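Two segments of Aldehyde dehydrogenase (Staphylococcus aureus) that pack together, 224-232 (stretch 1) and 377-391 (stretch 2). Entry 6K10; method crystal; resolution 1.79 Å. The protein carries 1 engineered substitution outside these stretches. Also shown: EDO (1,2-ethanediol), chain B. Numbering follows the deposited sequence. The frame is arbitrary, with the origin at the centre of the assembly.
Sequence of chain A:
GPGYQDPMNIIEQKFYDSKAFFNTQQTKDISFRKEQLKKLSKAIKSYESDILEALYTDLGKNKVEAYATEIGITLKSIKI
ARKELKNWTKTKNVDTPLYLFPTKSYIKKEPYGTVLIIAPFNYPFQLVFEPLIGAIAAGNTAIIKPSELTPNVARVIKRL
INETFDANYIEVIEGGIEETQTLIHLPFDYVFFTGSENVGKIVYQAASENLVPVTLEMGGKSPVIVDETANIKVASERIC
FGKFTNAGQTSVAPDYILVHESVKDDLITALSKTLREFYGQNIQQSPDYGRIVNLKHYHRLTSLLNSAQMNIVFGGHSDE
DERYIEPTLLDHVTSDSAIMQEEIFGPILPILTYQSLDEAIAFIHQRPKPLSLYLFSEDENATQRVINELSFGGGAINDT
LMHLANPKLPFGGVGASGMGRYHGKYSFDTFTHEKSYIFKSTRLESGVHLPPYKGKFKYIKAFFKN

Stretch 1 224-232: VIVDETANI
Stretch 2 (377-391) SEDENATQRVINELS

What ties the turn to the loop before the helix? Ser377 OG donates to Asp227 OD2 at 2.6 Å, and Glu378 N donates to Thr229 OG1 at 2.9 Å with an N-H...acceptor angle of 155°. The Asp227 carboxylate divides its oxygens: while OD2 faces Ser377, OD1 accepts from Thr229 N at 2.9 Å and from Thr229 OG1 at 2.7 Å. The Thr229 hydroxyl thus gives its proton to Asp227 and receives the Glu378 amide. Rotamers fit this arrangement: Asp227 p (chi2 11°), Thr229 p, Ser377 t.

How does the backbone present these groups? Strand 224-226 runs into a type I turn from Asp227 to Ala230, closed by Ala230 N to Asp227 O at 3.1 Å. Glu228 and Thr229 occupy its corners, at phi/psi -70/-11 and -95/-3. Ala230 sets the register, its CA 4.2 Å from Ser377 CA. Ser377 is extended (-165/148), and its OG also accepts from Asp379 N at 2.9 Å.

Where does water join the two stretches? One water donates to Asp227 OD2 at 2.9 Å and to Asp379 OD2 at 2.8 Å, bridging two carboxylates. Another accepts from Asn231 N at 3.0 Å and donates to Glu378 OE2 at 2.6 Å. Asp379 (t) is the N-cap of helix 380-389; its OD1 accepts a weak bond from Asn381 N at 3.0 Å.

What packs beyond the polar cluster? Ile225 (m, chi2 160°) points toward the helix, and its CD1 lies 4.1 Å from Val386 CG2 (Val386 t) and 4.5 Å from Leu390 CD1 (Leu390 m, chi2 172°). Ala382, one helical turn before Val386, places CB 3.9 Å from Asp227 OD2. The contact is modest, burying 354 Å² summed over both sides.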

# COMPACT_ATOMS: atom_id res chain seq x y z
N VAL A 224 -20.46 4.90 17.59
CA VAL A 224 -20.02 5.19 18.95
C VAL A 224 -20.73 4.20 19.86
O VAL A 224 -21.97 4.14 19.86
CB VAL A 224 -20.33 6.64 19.37
CG1 VAL A 224 -19.91 6.89 20.82
CG2 VAL A 224 -19.65 7.62 18.43
N ILE A 225 -19.96 3.41 20.60
CA ILE A 225 -20.50 2.55 21.65
C ILE A 225 -20.36 3.29 22.97
O ILE A 225 -19.26 3.77 23.30
CB ILE A 225 -19.79 1.18 21.71
CG1 ILE A 225 -19.80 0.50 20.35
CG2 ILE A 225 -20.49 0.28 22.71
CD1 ILE A 225 -18.74 -0.59 20.19
N VAL A 226 -21.46 3.40 23.70
CA VAL A 226 -21.47 3.99 25.04
C VAL A 226 -22.01 2.90 25.95
O VAL A 226 -23.22 2.63 25.94
CB VAL A 226 -22.33 5.26 25.10
CG1 VAL A 226 -22.39 5.80 26.54
CG2 VAL A 226 -21.82 6.31 24.14
N ASP A 227 -21.14 2.27 26.72
CA ASP A 227 -21.59 1.20 27.60
C ASP A 227 -21.96 1.74 28.98
O ASP A 227 -21.83 2.93 29.26
CB ASP A 227 -20.55 0.06 27.66
CG ASP A 227 -19.37 0.33 28.59
OD1 ASP A 227 -19.35 1.30 29.39
OD2 ASP A 227 -18.42 -0.48 28.53
N GLU A 228 -22.45 0.84 29.83
CA GLU A 228 -23.05 1.24 31.10
C GLU A 228 -22.05 1.78 32.11
O GLU A 228 -22.47 2.34 33.12
CB GLU A 228 -23.82 0.07 31.70
CG GLU A 228 -22.99 -1.19 31.96
CD GLU A 228 -22.97 -2.14 30.77
OE1 GLU A 228 -22.93 -1.65 29.62
OE2 GLU A 228 -23.01 -3.37 30.99
N THR A 229 -20.75 1.64 31.86
CA THR A 229 -19.72 2.17 32.75
C THR A 229 -19.22 3.54 32.33
O THR A 229 -18.39 4.12 33.04
CB THR A 229 -18.53 1.21 32.84
OG1 THR A 229 -17.80 1.23 31.61
CG2 THR A 229 -19.01 -0.21 33.11
N ALA A 230 -19.70 4.08 31.21
CA ALA A 230 -19.13 5.30 30.66
C ALA A 230 -19.38 6.50 31.56
O ALA A 230 -20.37 6.56 32.30
CB ALA A 230 -19.71 5.57 29.27
N ASN A 231 -18.46 7.45 31.51
CA ASN A 231 -18.67 8.78 32.08
C ASN A 231 -19.59 9.52 31.12
O ASN A 231 -19.15 9.99 30.07
CB ASN A 231 -17.35 9.51 32.28
CG ASN A 231 -17.50 10.82 33.02
OD1 ASN A 231 -18.46 11.56 32.82
ND2 ASN A 231 -16.54 11.11 33.89
N ILE A 232 -20.86 9.64 31.48
CA ILE A 232 -21.88 10.06 30.52
C ILE A 232 -21.68 11.51 30.10
O ILE A 232 -21.77 11.83 28.91
CB ILE A 232 -23.29 9.83 31.10
CG1 ILE A 232 -23.48 8.35 31.44
CG2 ILE A 232 -24.35 10.30 30.12
CD1 ILE A 232 -23.54 7.44 30.23
N SER A 377 -16.19 3.95 27.70
CA SER A 377 -16.23 2.90 28.70
C SER A 377 -15.13 3.15 29.71
O SER A 377 -14.07 3.69 29.37
CB SER A 377 -16.05 1.51 28.06
OG SER A 377 -16.04 0.48 29.04
N GLU A 378 -15.39 2.76 30.95
CA GLU A 378 -14.37 2.70 31.99
C GLU A 378 -13.92 1.27 32.24
O GLU A 378 -13.14 1.02 33.17
CB GLU A 378 -14.89 3.35 33.27
CG GLU A 378 -15.31 4.80 33.09
CD GLU A 378 -14.16 5.68 32.64
OE1 GLU A 378 -13.02 5.42 33.06
OE2 GLU A 378 -14.40 6.63 31.85
N ASP A 379 -14.41 0.33 31.44
CA ASP A 379 -14.14 -1.10 31.60
C ASP A 379 -13.01 -1.48 30.65
O ASP A 379 -13.22 -1.59 29.44
CB ASP A 379 -15.42 -1.89 31.34
CG ASP A 379 -15.21 -3.40 31.36
OD1 ASP A 379 -14.09 -3.87 31.66
OD2 ASP A 379 -16.19 -4.12 31.09
N GLU A 380 -11.82 -1.66 31.22
CA GLU A 380 -10.64 -2.10 30.47
C GLU A 380 -10.93 -3.25 29.52
O GLU A 380 -10.55 -3.21 28.34
CB GLU A 380 -9.56 -2.55 31.46
CG GLU A 380 -8.46 -1.56 31.73
CD GLU A 380 -7.53 -2.04 32.82
OE1 GLU A 380 -6.66 -2.88 32.52
OE2 GLU A 380 -7.69 -1.60 33.98
N ASN A 381 -11.60 -4.29 30.02
CA ASN A 381 -11.77 -5.50 29.22
C ASN A 381 -12.78 -5.30 28.10
O ASN A 381 -12.68 -5.96 27.06
CB ASN A 381 -12.19 -6.65 30.13
CG ASN A 381 -11.05 -7.12 31.01
OD1 ASN A 381 -9.90 -6.73 30.82
ND2 ASN A 381 -11.37 -7.95 31.99
N ALA A 382 -13.75 -4.40 28.28
CA ALA A 382 -14.61 -4.03 27.16
C ALA A 382 -13.80 -3.31 26.09
O ALA A 382 -13.97 -3.56 24.89
CB ALA A 382 -15.76 -3.15 27.65
N THR A 383 -12.92 -2.39 26.51
CA THR A 383 -12.01 -1.72 25.60
C THR A 383 -11.22 -2.73 24.78
O THR A 383 -11.13 -2.62 23.55
CB THR A 383 -11.06 -0.81 26.39
OG1 THR A 383 -11.83 0.06 27.22
CG2 THR A 383 -10.19 0.01 25.46
N GLN A 384 -10.67 -3.74 25.45
CA GLN A 384 -9.87 -4.74 24.76
C GLN A 384 -10.71 -5.53 23.77
O GLN A 384 -10.27 -5.80 22.64
CB GLN A 384 -9.21 -5.67 25.78
CG GLN A 384 -8.27 -6.69 25.17
N ARG A 385 -11.93 -5.91 24.16
CA ARG A 385 -12.80 -6.67 23.27
C ARG A 385 -13.07 -5.90 21.98
O ARG A 385 -13.00 -6.46 20.88
CB ARG A 385 -14.12 -7.00 23.97
CG ARG A 385 -14.11 -8.27 24.78
CD ARG A 385 -15.53 -8.79 24.97
NE ARG A 385 -16.04 -9.39 23.74
CZ ARG A 385 -17.30 -9.76 23.55
NH1 ARG A 385 -18.20 -9.59 24.51
NH2 ARG A 385 -17.67 -10.30 22.39
N VAL A 386 -13.39 -4.61 22.10
CA VAL A 386 -13.79 -3.83 20.93
C VAL A 386 -12.61 -3.66 19.98
O VAL A 386 -12.75 -3.81 18.76
CB VAL A 386 -14.37 -2.47 21.37
CG1 VAL A 386 -14.48 -1.55 20.18
CG2 VAL A 386 -15.73 -2.67 22.01
N ILE A 387 -11.43 -3.33 20.52
CA ILE A 387 -10.26 -3.11 19.67
C ILE A 387 -9.84 -4.41 19.00
O ILE A 387 -9.40 -4.42 17.84
CB ILE A 387 -9.11 -2.51 20.49
CG1 ILE A 387 -9.54 -1.17 21.10
CG2 ILE A 387 -7.86 -2.35 19.64
CD1 ILE A 387 -8.56 -0.61 22.12
N ASN A 388 -9.99 -5.54 19.70
CA ASN A 388 -9.52 -6.81 19.15
C ASN A 388 -10.53 -7.42 18.19
O ASN A 388 -10.13 -8.05 17.20
CB ASN A 388 -9.21 -7.79 20.28
CG ASN A 388 -8.03 -7.36 21.13
OD1 ASN A 388 -7.25 -6.50 20.73
ND2 ASN A 388 -7.89 -7.98 22.29
N GLU A 389 -11.83 -7.27 18.45
CA GLU A 389 -12.83 -8.02 17.70
C GLU A 389 -13.45 -7.26 16.54
O GLU A 389 -13.99 -7.89 15.63
CB GLU A 389 -13.95 -8.48 18.65
CG GLU A 389 -13.48 -9.46 19.70
CD GLU A 389 -14.59 -9.85 20.67
OE1 GLU A 389 -15.75 -9.95 20.23
OE2 GLU A 389 -14.29 -10.03 21.87
N LEU A 390 -13.38 -5.93 16.53
CA LEU A 390 -13.96 -5.12 15.47
C LEU A 390 -12.85 -4.43 14.69
O LEU A 390 -11.98 -3.78 15.28
CB LEU A 390 -14.93 -4.08 16.02
CG LEU A 390 -16.21 -4.64 16.64
CD1 LEU A 390 -17.00 -3.53 17.31
CD2 LEU A 390 -17.05 -5.32 15.57
N SER A 391 -12.88 -4.58 13.37
CA SER A 391 -11.92 -3.92 12.49
C SER A 391 -12.52 -2.63 11.94
O SER A 391 -13.69 -2.60 11.53
CB SER A 391 -11.51 -4.83 11.33
OG SER A 391 -10.63 -4.14 10.45
C1 EDO B . -10.78 7.24 32.21
O1 EDO B . -11.23 6.84 30.91
C2 EDO B . -9.89 6.15 32.80
O2 EDO B . -8.73 6.78 33.37
O HOH W 1 -18.50 -2.53 30.62
O HOH W 2 -16.08 6.60 29.89